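Side-chain contacts in putative oxidoreductase (Gluconobacter oxydans, PDB 3WJ7), which belongs to the short-chain dehydrogenase/reductase family and is probably a nicotinamide-coenzyme-dependent oxidoreductase, perhaps acting on aldehydes: residues T16-A21 / R31-R36; A101-T106 / K155-R160; A128-R133 / G237-L242; Q163-L168 / L174-V179; F308-A313 / L317-R322. All coordinates share one frame; numbering follows the deposited sequence.

Interaction 1. Residues T16-A21 / R31-R36; sequences TLVTGA and RVLEER
Leu33 of the helix carries this contact, its methyl CD1 set against Thr16 and Val18 of the strand. Strand 15-18, helix 24-35 and strand 39-44 form the opening beta-alpha-beta unit of the Rossmann fold, and the three side chains belong to the buried layer between helix and sheet. CD1 lies 4.0 Å from Thr16 CG2 and, further along the strand, 4.0 Å from Val18 CG1. Val18 and Leu33 meet tip to tip, whereas the side chain of Thr16 comes at Leu33 obliquely. Leu33 reaches the strand because CD1 is fully extended from CA (chi2 179°), which makes it the leading methyl of the branch. Only carbon atoms meet here, by van der Waals packing, and the two segments bury a modest 85 Å² in all. Leu40 of strand 39-44 and Phe82 of strand 78-83 pack on Leu33 and Thr16 as well, extending the apolar layer across the sheet. The turn that follows the strand has Gly20 at positive phi and matches the start of the glycine-rich coenzyme-binding loop of this family. Thr16 has its two branches divided between two surroundings: with chi1 at -66°, CG2 stands anti to the backbone N and faces Leu33, while OG1 stays beside that N and is hydrogen-bonded to His38 ND1.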
# COMPACT_ATOMS: atom_id res chain seq x y z
N THR A 16 0.71 -37.38 0.25
CA THR A 16 1.31 -36.21 -0.35
C THR A 16 0.26 -35.06 -0.34
O THR A 16 -0.82 -35.17 -0.92
CB THR A 16 1.82 -36.59 -1.74
OG1 THR A 16 2.87 -37.52 -1.57
CG2 THR A 16 2.38 -35.41 -2.52
N LEU A 17 0.56 -33.99 0.40
CA LEU A 17 -0.32 -32.80 0.41
C LEU A 17 0.20 -31.78 -0.61
O LEU A 17 1.36 -31.40 -0.54
CB LEU A 17 -0.37 -32.16 1.81
CG LEU A 17 -1.08 -30.79 2.01
CD1 LEU A 17 -2.60 -30.87 1.85
CD2 LEU A 17 -0.78 -30.20 3.38
N VAL A 18 -0.64 -31.35 -1.55
CA VAL A 18 -0.27 -30.22 -2.41
C VAL A 18 -1.19 -29.06 -2.17
O VAL A 18 -2.37 -29.27 -2.00
CB VAL A 18 -0.14 -30.55 -3.94
CG1 VAL A 18 -0.42 -32.00 -4.29
CG2 VAL A 18 -0.91 -29.56 -4.80
N THR A 19 -0.65 -27.85 -2.07
CA THR A 19 -1.49 -26.67 -1.89
C THR A 19 -1.50 -25.98 -3.22
O THR A 19 -0.69 -26.33 -4.07
CB THR A 19 -0.89 -25.66 -0.91
OG1 THR A 19 0.32 -25.12 -1.47
CG2 THR A 19 -0.63 -26.31 0.43
N GLY A 20 -2.38 -24.99 -3.41
CA GLY A 20 -2.48 -24.32 -4.68
C GLY A 20 -2.87 -25.18 -5.89
O GLY A 20 -2.60 -24.80 -7.03
N ALA A 21 -3.58 -26.29 -5.66
CA ALA A 21 -3.88 -27.24 -6.72
C ALA A 21 -4.91 -26.79 -7.74
O ALA A 21 -4.99 -27.38 -8.82
CB ALA A 21 -4.29 -28.56 -6.11
N ARG A 31 -1.34 -33.46 -11.25
CA ARG A 31 -1.52 -34.52 -12.25
C ARG A 31 -0.26 -35.40 -12.31
O ARG A 31 -0.36 -36.62 -12.30
CB ARG A 31 -1.86 -33.97 -13.65
CG ARG A 31 -3.29 -33.44 -13.80
CD ARG A 31 -3.51 -32.67 -15.11
NE ARG A 31 -4.39 -31.52 -14.84
CZ ARG A 31 -4.06 -30.22 -14.97
NH1 ARG A 31 -2.89 -29.82 -15.44
NH2 ARG A 31 -4.96 -29.29 -14.66
N VAL A 32 0.91 -34.76 -12.35
CA VAL A 32 2.17 -35.49 -12.44
C VAL A 32 2.36 -36.45 -11.25
O VAL A 32 2.66 -37.62 -11.44
CB VAL A 32 3.37 -34.51 -12.63
CG1 VAL A 32 4.71 -35.15 -12.33
CG2 VAL A 32 3.36 -33.93 -14.04
N LEU A 33 2.17 -35.94 -10.05
CA LEU A 33 2.22 -36.73 -8.83
C LEU A 33 1.25 -37.90 -8.87
O LEU A 33 1.59 -39.01 -8.42
CB LEU A 33 1.89 -35.84 -7.62
CG LEU A 33 2.92 -34.75 -7.40
CD1 LEU A 33 2.53 -33.90 -6.21
CD2 LEU A 33 4.32 -35.33 -7.26
N GLU A 34 0.05 -37.65 -9.37
CA GLU A 34 -0.95 -38.69 -9.51
C GLU A 34 -0.48 -39.82 -10.45
O GLU A 34 -0.63 -40.99 -10.11
CB GLU A 34 -2.27 -38.11 -10.00
CG GLU A 34 -3.41 -39.11 -10.01
CD GLU A 34 -4.13 -39.19 -8.67
OE1 GLU A 34 -4.31 -38.12 -8.02
OE2 GLU A 34 -4.52 -40.32 -8.27
N GLU A 35 0.10 -39.47 -11.61
CA GLU A 35 0.56 -40.46 -12.60
C GLU A 35 1.78 -41.21 -12.09
O GLU A 35 2.03 -42.35 -12.50
CB GLU A 35 0.83 -39.82 -13.98
CG GLU A 35 -0.36 -39.02 -14.53
CD GLU A 35 -0.10 -38.37 -15.90
OE1 GLU A 35 0.24 -39.10 -16.86
OE2 GLU A 35 -0.26 -37.13 -16.02
N ARG A 36 2.53 -40.57 -11.20
CA ARG A 36 3.55 -41.25 -10.42
C ARG A 36 3.02 -42.07 -9.20
O ARG A 36 3.80 -42.64 -8.45
CB ARG A 36 4.62 -40.23 -9.98
CG ARG A 36 5.92 -40.25 -10.79
CD ARG A 36 6.71 -39.06 -10.36
NE ARG A 36 7.93 -38.71 -11.10
CZ ARG A 36 7.99 -38.18 -12.32
NH1 ARG A 36 6.92 -37.99 -13.10
NH2 ARG A 36 9.18 -37.84 -12.80

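Interaction 2. Residues A101-T106 / K155-R160; sequences ANVEGT and KLSKYR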
# COMPACT_ATOMS: atom_id res chain seq x y z
N ALA A 101 0.22 -11.31 3.77
CA ALA A 101 -0.53 -12.53 3.98
C ALA A 101 0.20 -13.71 3.29
O ALA A 101 0.19 -14.81 3.81
CB ALA A 101 -1.98 -12.38 3.47
N ASN A 102 0.85 -13.47 2.16
CA ASN A 102 1.48 -14.56 1.48
C ASN A 102 2.81 -14.92 2.15
O ASN A 102 3.16 -16.11 2.28
CB ASN A 102 1.58 -14.30 -0.04
CG ASN A 102 0.17 -14.35 -0.76
OD1 ASN A 102 -0.58 -15.35 -0.71
ND2 ASN A 102 -0.16 -13.27 -1.46
N VAL A 103 3.51 -13.92 2.65
CA VAL A 103 4.74 -14.21 3.36
C VAL A 103 4.44 -14.96 4.67
O VAL A 103 5.02 -16.02 4.91
CB VAL A 103 5.62 -12.96 3.54
CG1 VAL A 103 6.84 -13.28 4.38
CG2 VAL A 103 6.06 -12.50 2.16
N GLU A 104 3.49 -14.45 5.45
CA GLU A 104 3.10 -15.10 6.67
C GLU A 104 2.46 -16.45 6.44
O GLU A 104 2.66 -17.36 7.26
CB GLU A 104 2.16 -14.23 7.54
CG GLU A 104 2.50 -12.74 7.48
CD GLU A 104 2.78 -12.08 8.82
OE1 GLU A 104 2.68 -12.77 9.87
OE2 GLU A 104 3.11 -10.86 8.81
N GLY A 105 1.67 -16.57 5.37
CA GLY A 105 0.98 -17.83 5.04
C GLY A 105 1.96 -18.99 4.84
O GLY A 105 1.79 -20.10 5.37
N THR A 106 3.00 -18.69 4.07
CA THR A 106 4.09 -19.61 3.81
C THR A 106 4.84 -19.99 5.10
O THR A 106 5.22 -21.14 5.28
CB THR A 106 5.03 -18.94 2.79
OG1 THR A 106 4.35 -18.90 1.54
CG2 THR A 106 6.34 -19.64 2.64
N LYS A 155 7.45 -9.22 -7.20
CA LYS A 155 8.75 -9.83 -7.03
C LYS A 155 9.14 -9.74 -5.57
O LYS A 155 9.65 -10.71 -5.05
CB LYS A 155 9.82 -9.19 -7.95
CG LYS A 155 9.48 -9.19 -9.44
CD LYS A 155 10.59 -8.56 -10.29
CE LYS A 155 11.91 -9.36 -10.37
NZ LYS A 155 12.59 -9.16 -11.71
N LEU A 156 8.91 -8.61 -4.91
CA LEU A 156 9.30 -8.41 -3.49
C LEU A 156 8.68 -9.45 -2.61
O LEU A 156 9.34 -10.03 -1.72
CB LEU A 156 8.86 -7.04 -2.97
CG LEU A 156 9.50 -6.63 -1.64
CD1 LEU A 156 11.02 -6.68 -1.72
CD2 LEU A 156 9.07 -5.26 -1.14
N SER A 157 7.41 -9.72 -2.90
CA SER A 157 6.70 -10.78 -2.24
C SER A 157 7.38 -12.17 -2.49
O SER A 157 7.52 -13.02 -1.57
CB SER A 157 5.31 -10.81 -2.80
OG SER A 157 4.48 -11.44 -1.87
N LYS A 158 7.78 -12.44 -3.73
CA LYS A 158 8.36 -13.76 -3.95
C LYS A 158 9.71 -13.80 -3.25
O LYS A 158 10.04 -14.79 -2.63
CB LYS A 158 8.46 -14.13 -5.42
CG LYS A 158 7.13 -14.34 -6.11
CD LYS A 158 6.41 -15.56 -5.54
CE LYS A 158 5.02 -15.70 -6.14
NZ LYS A 158 4.22 -16.80 -5.52
N TYR A 159 10.44 -12.68 -3.28
CA TYR A 159 11.74 -12.60 -2.65
C TYR A 159 11.61 -12.81 -1.13
O TYR A 159 12.25 -13.71 -0.60
CB TYR A 159 12.45 -11.27 -2.97
CG TYR A 159 13.71 -11.04 -2.20
CD1 TYR A 159 14.91 -11.63 -2.61
CD2 TYR A 159 13.70 -10.28 -1.03
CE1 TYR A 159 16.10 -11.43 -1.91
CE2 TYR A 159 14.86 -10.06 -0.30
CZ TYR A 159 16.06 -10.64 -0.74
OH TYR A 159 17.22 -10.47 -0.02
N ARG A 160 10.75 -12.04 -0.46
CA ARG A 160 10.63 -12.18 0.97
C ARG A 160 10.22 -13.58 1.40
O ARG A 160 10.77 -14.14 2.41
CB ARG A 160 9.66 -11.16 1.56
CG ARG A 160 10.22 -9.76 1.48
CD ARG A 160 9.50 -8.82 2.40
NE ARG A 160 10.28 -7.60 2.48
CZ ARG A 160 9.75 -6.38 2.50
NH1 ARG A 160 8.43 -6.22 2.43
NH2 ARG A 160 10.53 -5.32 2.60
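Val103 has the most surface buried by this contact, 62 Å², and its methyl CG2 does the touching, fitting against the flank of the helix that carries Ser157 and Arg160. The two helical segments run nearly parallel, their axes 9.4 Å apart at the closest and inclined by 19°. Val103 CG2 lies 3.9 Å from Arg160 CB, where the valine branch and the start of the arginine chain meet at a slant. The backbone oxygen Ser157 O is 4.0 Å from the same Val103 CG2. The methyl is put there by chi1 of 175°, which sets CG1 anti to the backbone N and leaves CG2 beside that N. Ser157 contributes the surface of its turn, and its hydroxyl OG stands 4.5 Å from both Val103 CG2 and Asn102 CB, a loose approach at the more exposed margin. Arg160 gives the contact only the root of its side chain. Beyond CB the chain extends away from Val103, and Leu156 CD2 covers one guanidinium face at 3.6 Å above the plane, displaced toward the rim. The charge is used elsewhere, in salt bridges to Glu147 and to Asp94 of the second subunit, so the residue serves helix packing and subunit contact together. Lys158, one residue beyond Ser157, matches by sequence the lysine of the family's YxxxK motif. The pairing thus sets helix 95-115 beside helix 153-172 on one side of the central sheet, with Met99 of the former adding to the seam and Met98 of the second subunit packing on Arg160.

Interaction 3. Residues A128-R133 / G237-L242; sequences AALGLR and GEKYIL
Leu130 inserts its branched end between Ile241 and Lys239, joining the loop after strand 120-124 to strand 239-248 of the Rossmann-type sheet. The apolar part of the contact is the meeting of Leu130 with Ile241. Methyl CD1 of Leu130 lies 3.6 Å from Ile241 CG1 and 3.8 Å from Ile241 CD1, the two side chains passing at a slant. Ile241 can offer this arm because chi1 of -70° places CG1 beside its own backbone N, where it meets Leu130 CD1. A second kind of packing uses the aliphatic stem of a charged residue: methyl CD2 of Leu130 rests 3.9 Å from Lys239 CE, the chains running past each other in opposite directions. One leucine therefore spends one methyl on each partner, bridging two residues that project from the same side of the strand. Polar interactions lie outside this pair of segments, each with a glutamate as partner. Lys239 NZ has a long, weak ion pair with Glu162, and the backbone Ile241 N is hydrogen-bonded to Glu141 OE2. Strand 239-248 pairs in parallel with strand 176-185, whose Asn180 touches both Leu130 and Lys239, while helix 153-172 brings Glu162 against Leu130 and Ser310, just before helix 311-317, packs on Ile241.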
# COMPACT_ATOMS: atom_id res chain seq x y z
N ALA A 128 11.38 -14.88 -9.98
CA ALA A 128 11.20 -13.49 -9.52
C ALA A 128 11.90 -13.24 -8.18
O ALA A 128 12.26 -12.13 -7.87
CB ALA A 128 9.74 -13.12 -9.47
N ALA A 129 12.11 -14.29 -7.40
CA ALA A 129 12.92 -14.21 -6.19
C ALA A 129 14.43 -14.16 -6.42
O ALA A 129 15.19 -14.02 -5.44
CB ALA A 129 12.59 -15.39 -5.28
N LEU A 130 14.88 -14.30 -7.67
CA LEU A 130 16.32 -14.49 -7.90
C LEU A 130 17.02 -13.22 -8.41
O LEU A 130 16.36 -12.22 -8.66
CB LEU A 130 16.57 -15.62 -8.88
CG LEU A 130 16.05 -17.01 -8.51
CD1 LEU A 130 16.64 -18.02 -9.47
CD2 LEU A 130 16.38 -17.43 -7.12
N GLY A 131 18.35 -13.27 -8.54
CA GLY A 131 19.14 -12.09 -8.96
C GLY A 131 19.23 -11.99 -10.48
O GLY A 131 18.93 -12.95 -11.16
N LEU A 132 19.61 -10.82 -10.99
CA LEU A 132 19.85 -10.64 -12.42
C LEU A 132 21.24 -10.13 -12.76
O LEU A 132 21.87 -9.40 -11.99
CB LEU A 132 18.84 -9.66 -13.02
CG LEU A 132 17.40 -10.12 -12.93
CD1 LEU A 132 16.45 -8.96 -13.20
CD2 LEU A 132 17.16 -11.29 -13.86
N ARG A 133 21.67 -10.51 -13.95
CA ARG A 133 22.89 -10.00 -14.54
C ARG A 133 22.62 -8.77 -15.42
O ARG A 133 21.49 -8.56 -15.89
CB ARG A 133 23.50 -11.12 -15.36
CG ARG A 133 24.34 -12.08 -14.53
CD ARG A 133 24.69 -13.27 -15.39
NE ARG A 133 26.00 -13.84 -15.06
CZ ARG A 133 27.15 -13.39 -15.54
NH1 ARG A 133 27.18 -12.34 -16.36
NH2 ARG A 133 28.28 -13.97 -15.18
N GLY A 237 17.85 -27.87 1.01
CA GLY A 237 18.57 -26.60 1.12
C GLY A 237 18.95 -25.95 -0.21
O GLY A 237 19.40 -24.78 -0.24
N GLU A 238 18.78 -26.69 -1.31
CA GLU A 238 19.13 -26.18 -2.60
C GLU A 238 17.90 -25.60 -3.31
O GLU A 238 16.75 -25.99 -3.03
CB GLU A 238 19.69 -27.31 -3.46
CG GLU A 238 20.94 -28.03 -2.92
CD GLU A 238 22.14 -27.11 -2.75
OE1 GLU A 238 22.60 -26.99 -1.60
OE2 GLU A 238 22.60 -26.50 -3.75
N LYS A 239 18.16 -24.63 -4.20
CA LYS A 239 17.20 -24.09 -5.16
C LYS A 239 17.49 -24.65 -6.52
O LYS A 239 18.66 -24.83 -6.91
CB LYS A 239 17.38 -22.57 -5.37
CG LYS A 239 17.35 -21.66 -4.16
CD LYS A 239 18.16 -20.43 -4.56
CE LYS A 239 17.73 -19.16 -3.84
NZ LYS A 239 18.93 -18.33 -3.48
N TYR A 240 16.45 -24.81 -7.32
CA TYR A 240 16.66 -25.21 -8.70
C TYR A 240 15.79 -24.43 -9.62
O TYR A 240 14.57 -24.44 -9.47
CB TYR A 240 16.37 -26.71 -8.88
CG TYR A 240 17.10 -27.65 -7.94
CD1 TYR A 240 16.61 -27.90 -6.64
CD2 TYR A 240 18.26 -28.31 -8.34
CE1 TYR A 240 17.27 -28.77 -5.77
CE2 TYR A 240 18.93 -29.18 -7.48
CZ TYR A 240 18.44 -29.42 -6.21
OH TYR A 240 19.09 -30.28 -5.37
N ILE A 241 16.40 -23.71 -10.55
CA ILE A 241 15.65 -22.97 -11.59
C ILE A 241 14.97 -23.96 -12.55
O ILE A 241 15.59 -24.89 -13.01
CB ILE A 241 16.58 -22.05 -12.41
CG1 ILE A 241 17.06 -20.89 -11.55
CG2 ILE A 241 15.87 -21.49 -13.64
CD1 ILE A 241 18.39 -20.31 -11.93
N LEU A 242 13.69 -23.76 -12.82
CA LEU A 242 13.00 -24.62 -13.74
C LEU A 242 12.59 -23.79 -14.93
O LEU A 242 11.44 -23.41 -15.04
CB LEU A 242 11.79 -25.27 -13.08
CG LEU A 242 12.02 -26.28 -11.92
CD1 LEU A 242 10.69 -26.94 -11.53
CD2 LEU A 242 13.13 -27.36 -12.19

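Interaction 4. Residues Q163-L168 / L174-V179; sequences QEVLRL and LPAIIV
A beta-alpha-beta crossover of the Rossmann sheet closes here, with Val165, Leu166 and Leu168 of helix 153-172 packed on Leu174, just before the following strand, and on Ala176 and Ile178 within it. The segments are nearly antiparallel, at 155°, and their axes approach to 9.5 Å. Val165 touches three partners: its methyl CG1, anti to the backbone N, lies 4.1 Å from Ile178 CD1 and 4.2 Å from Ala176 CB, and also touches Leu174 CD2. Ile178 CD1 is shared, since Leu166 CD2, from the next residue of the helix, approaches it to 3.6 Å, with the two side chains crossing at about a right angle. At the turn the contact becomes partly polar. Leu174 N donates to Leu168 O at 3.2 Å, nearly straight at 162°, but from a position tilted 33° out of the carbonyl plane. The same turn brings the two leucine CB atoms to 4.1 Å, so the bond and the carbon packing clamp the connection together. Pro175 then centres an inverse gamma turn that leads into the strand. Helix 95-115 supports Val165 and Leu168 from beyond, through Thr106, Met110 and Leu111, and strand 120-124 adds Ile121 and Tyr123. This is the helix-on-sheet packing typical of an alpha/beta crossover, here with strands 120-124 and 176-185 paired in parallel.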
# COMPACT_ATOMS: atom_id res chain seq x y z
N GLN A 163 13.05 -15.90 1.11
CA GLN A 163 14.03 -15.68 2.21
C GLN A 163 13.54 -16.33 3.49
O GLN A 163 14.35 -16.88 4.23
CB GLN A 163 14.36 -14.21 2.45
CG GLN A 163 15.20 -13.56 1.34
CD GLN A 163 16.52 -14.28 1.09
OE1 GLN A 163 16.76 -14.79 0.01
NE2 GLN A 163 17.38 -14.33 2.10
N GLU A 164 12.23 -16.29 3.73
CA GLU A 164 11.67 -16.97 4.88
C GLU A 164 11.97 -18.47 4.87
O GLU A 164 12.37 -19.03 5.88
CB GLU A 164 10.16 -16.76 4.95
CG GLU A 164 9.75 -15.66 5.88
CD GLU A 164 9.54 -16.11 7.33
OE1 GLU A 164 10.39 -16.85 7.93
OE2 GLU A 164 8.49 -15.70 7.90
N VAL A 165 11.73 -19.12 3.74
CA VAL A 165 12.00 -20.52 3.66
C VAL A 165 13.49 -20.76 3.95
O VAL A 165 13.82 -21.63 4.77
CB VAL A 165 11.54 -21.10 2.31
CG1 VAL A 165 11.94 -22.56 2.21
CG2 VAL A 165 10.03 -20.96 2.15
N LEU A 166 14.39 -19.99 3.32
CA LEU A 166 15.84 -20.19 3.60
C LEU A 166 16.19 -19.98 5.09
O LEU A 166 17.14 -20.62 5.58
CB LEU A 166 16.77 -19.35 2.69
CG LEU A 166 16.64 -19.70 1.21
CD1 LEU A 166 17.22 -18.62 0.32
CD2 LEU A 166 17.27 -21.04 0.88
N ARG A 167 15.44 -19.13 5.79
CA ARG A 167 15.73 -18.87 7.20
C ARG A 167 15.31 -20.13 7.97
O ARG A 167 16.10 -20.69 8.73
CB ARG A 167 15.01 -17.59 7.70
CG ARG A 167 15.49 -16.99 9.04
CD ARG A 167 14.48 -16.08 9.79
NE ARG A 167 13.06 -16.36 9.51
CZ ARG A 167 12.19 -17.06 10.27
NH1 ARG A 167 12.53 -17.62 11.46
NH2 ARG A 167 10.95 -17.19 9.82
N LEU A 168 14.11 -20.63 7.70
CA LEU A 168 13.64 -21.84 8.34
C LEU A 168 14.46 -23.07 7.99
O LEU A 168 14.56 -23.98 8.79
CB LEU A 168 12.16 -22.07 8.05
CG LEU A 168 11.21 -21.00 8.59
CD1 LEU A 168 9.84 -21.12 7.96
CD2 LEU A 168 11.08 -21.09 10.10
N LEU A 174 14.16 -27.18 8.66
CA LEU A 174 13.06 -27.44 7.72
C LEU A 174 13.51 -28.32 6.50
O LEU A 174 14.46 -28.03 5.80
CB LEU A 174 12.45 -26.10 7.27
CG LEU A 174 11.17 -26.23 6.46
CD1 LEU A 174 9.93 -26.36 7.33
CD2 LEU A 174 11.04 -25.09 5.45
N PRO A 175 12.86 -29.45 6.28
CA PRO A 175 13.48 -30.30 5.27
C PRO A 175 13.00 -29.91 3.87
O PRO A 175 12.38 -30.72 3.17
CB PRO A 175 12.99 -31.68 5.67
CG PRO A 175 11.67 -31.43 6.31
CD PRO A 175 11.86 -30.17 7.09
N ALA A 176 13.25 -28.65 3.50
CA ALA A 176 12.71 -28.09 2.25
C ALA A 176 13.72 -28.01 1.11
O ALA A 176 14.92 -27.71 1.31
CB ALA A 176 12.07 -26.72 2.49
N ILE A 177 13.22 -28.32 -0.08
CA ILE A 177 13.94 -28.16 -1.32
C ILE A 177 13.17 -27.10 -2.09
O ILE A 177 11.94 -27.17 -2.17
CB ILE A 177 13.87 -29.47 -2.10
CG1 ILE A 177 14.70 -30.56 -1.39
CG2 ILE A 177 14.20 -29.26 -3.57
CD1 ILE A 177 14.48 -32.00 -1.88
N ILE A 178 13.89 -26.13 -2.67
CA ILE A 178 13.28 -25.03 -3.42
C ILE A 178 13.43 -25.14 -4.94
O ILE A 178 14.53 -25.35 -5.49
CB ILE A 178 13.85 -23.66 -3.01
CG1 ILE A 178 13.80 -23.51 -1.50
CG2 ILE A 178 13.13 -22.51 -3.76
CD1 ILE A 178 14.46 -22.23 -1.01
N VAL A 179 12.33 -24.84 -5.61
CA VAL A 179 12.20 -24.83 -7.03
C VAL A 179 11.80 -23.38 -7.44
O VAL A 179 11.04 -22.70 -6.73
CB VAL A 179 11.17 -25.94 -7.29
CG1 VAL A 179 10.03 -25.57 -8.21
CG2 VAL A 179 11.85 -27.28 -7.61

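Interaction 5. Residues F308-A313 / L317-R322; sequences FSSDKA and LGYAPR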
# COMPACT_ATOMS: atom_id res chain seq x y z
N PHE A 308 17.56 -16.78 -17.63
CA PHE A 308 18.00 -17.68 -16.57
C PHE A 308 18.47 -18.96 -17.17
O PHE A 308 17.96 -19.35 -18.20
CB PHE A 308 16.86 -17.98 -15.58
CG PHE A 308 16.41 -16.78 -14.81
CD1 PHE A 308 17.05 -16.42 -13.63
CD2 PHE A 308 15.41 -15.98 -15.32
CE1 PHE A 308 16.67 -15.27 -12.95
CE2 PHE A 308 15.01 -14.82 -14.63
CZ PHE A 308 15.65 -14.48 -13.45
N SER A 309 19.43 -19.61 -16.51
CA SER A 309 19.94 -20.92 -16.94
C SER A 309 19.28 -21.98 -16.11
O SER A 309 19.10 -21.77 -14.90
CB SER A 309 21.43 -21.01 -16.66
OG SER A 309 21.97 -22.26 -17.07
N SER A 310 18.96 -23.12 -16.73
CA SER A 310 18.44 -24.27 -16.00
C SER A 310 19.48 -25.39 -15.89
O SER A 310 19.15 -26.59 -15.81
CB SER A 310 17.19 -24.80 -16.68
OG SER A 310 16.24 -23.77 -16.84
N ASP A 311 20.75 -25.00 -15.91
CA ASP A 311 21.79 -26.02 -15.98
C ASP A 311 21.92 -26.84 -14.69
O ASP A 311 22.10 -28.06 -14.75
CB ASP A 311 23.11 -25.43 -16.49
CG ASP A 311 23.10 -25.19 -18.01
OD1 ASP A 311 22.22 -25.75 -18.71
OD2 ASP A 311 23.97 -24.45 -18.50
N LYS A 312 21.76 -26.20 -13.54
CA LYS A 312 21.77 -26.89 -12.27
C LYS A 312 20.69 -27.97 -12.22
O LYS A 312 20.98 -29.10 -11.91
CB LYS A 312 21.66 -25.92 -11.11
CG LYS A 312 21.55 -26.65 -9.80
CD LYS A 312 21.84 -25.71 -8.67
CE LYS A 312 21.62 -26.45 -7.37
NZ LYS A 312 21.80 -25.53 -6.24
N ALA A 313 19.47 -27.69 -12.60
CA ALA A 313 18.50 -28.78 -12.58
C ALA A 313 18.75 -29.78 -13.73
O ALA A 313 18.28 -30.93 -13.69
CB ALA A 313 17.07 -28.26 -12.61
N LEU A 317 19.40 -33.13 -11.83
CA LEU A 317 18.07 -33.72 -11.66
C LEU A 317 17.60 -34.48 -12.87
O LEU A 317 16.60 -35.19 -12.78
CB LEU A 317 16.99 -32.66 -11.32
CG LEU A 317 17.03 -31.68 -10.15
CD1 LEU A 317 15.64 -31.09 -10.04
CD2 LEU A 317 17.44 -32.26 -8.80
N GLY A 318 18.29 -34.28 -13.99
CA GLY A 318 17.82 -34.77 -15.29
C GLY A 318 16.50 -34.15 -15.76
O GLY A 318 15.64 -34.84 -16.32
N TYR A 319 16.35 -32.85 -15.52
CA TYR A 319 15.26 -32.01 -16.01
C TYR A 319 15.41 -31.74 -17.50
O TYR A 319 16.48 -31.34 -17.93
CB TYR A 319 15.36 -30.67 -15.26
CG TYR A 319 14.44 -29.58 -15.70
CD1 TYR A 319 13.04 -29.75 -15.67
CD2 TYR A 319 14.94 -28.36 -16.10
CE1 TYR A 319 12.17 -28.73 -16.06
CE2 TYR A 319 14.11 -27.32 -16.48
CZ TYR A 319 12.73 -27.51 -16.44
OH TYR A 319 11.94 -26.51 -16.85
N ALA A 320 14.36 -31.94 -18.29
CA ALA A 320 14.53 -31.83 -19.77
C ALA A 320 13.41 -31.01 -20.37
O ALA A 320 12.47 -31.57 -20.93
CB ALA A 320 14.59 -33.23 -20.42
N PRO A 321 13.50 -29.67 -20.27
CA PRO A 321 12.40 -28.82 -20.75
C PRO A 321 12.25 -28.89 -22.28
O PRO A 321 13.23 -28.86 -22.99
CB PRO A 321 12.84 -27.40 -20.31
CG PRO A 321 14.32 -27.49 -20.27
CD PRO A 321 14.67 -28.89 -19.84
N ARG A 322 11.03 -29.02 -22.79
CA ARG A 322 10.84 -28.98 -24.24
C ARG A 322 10.96 -27.53 -24.70
O ARG A 322 11.05 -26.63 -23.87
CB ARG A 322 9.57 -29.74 -24.68
CG ARG A 322 8.26 -29.03 -24.46
CD ARG A 322 7.59 -29.57 -23.22
NE ARG A 322 6.33 -30.29 -23.45
CZ ARG A 322 5.75 -31.02 -22.50
NH1 ARG A 322 6.32 -31.14 -21.29
NH2 ARG A 322 4.60 -31.62 -22.75
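Tyr319 folds back from the loop over Ala313, at the first turn of helix 311-317, and its side chain makes contact at CB, along one edge of the ring and at the hydroxyl. CB lies 3.3 Å from the backbone Ala313 O and 4.0 Å from Ala313 CB. With CG anti to the backbone N (chi1 174°), the ring swings toward the helix start. CD2 is 4.1 Å from Ala313 CB, an approach at an oblique slant to the ring. One atom further, CE2 meets Ser310 CB at 4.0 Å, in the ring plane and so at its edge. Pro321 CD sits over one face, 3.7 Å above the plane and offset toward the rim. At the tip, Tyr319 OH is hydrogen-bonded to Gly243 O, and Ser310 OG to Gly243 N, so both hydroxyls anchor on one backbone residue of strand 239-248. The backbone of the same tyrosine fastens the loop: Tyr319 N donates to Ala313 O, fairly straight at 165°, with the donor tilted out of the carbonyl plane. Leu317 N reaches that oxygen too, but weakly, bent to 124°. Leu317 CD1 completes the apolar side, 4.1 Å from Ala313 CB. Gly318 leaves the helix with positive phi and turns the chain back, which lets Tyr319 face Ala313. Upstream, Ser309 OG accepts from Asp311 N in an ST turn. The chemistry is mixed: carbon packing sets the ring against the helix, Ala313 O, with one good and one weak N-H donor, ties helix to loop, and the two hydroxyls at Gly243 hold both segments to strand 239-248.

How the interactions relate
Interactions 1, 3 and 4 all lie on the central sheet and are mainly carbon packing, although interaction 4 adds a backbone bond at its turn. Interaction 5 is also buried but more polar, since it closes a short helix and borrows strand 239-248 as an anchor. Interaction 2 is the surface contact, between two helices, with its arginine turned toward another subunit. Helix 153-172 serves both interactions 2 and 4, which meet through their side chains. Interactions 3 and 4 sit on neighbouring strands joined by probable backbone bonds at Ile178, and interaction 5 is tied to interaction 3 by a salt bridge between Lys312 and Glu238. Interaction 1 touches none of the others.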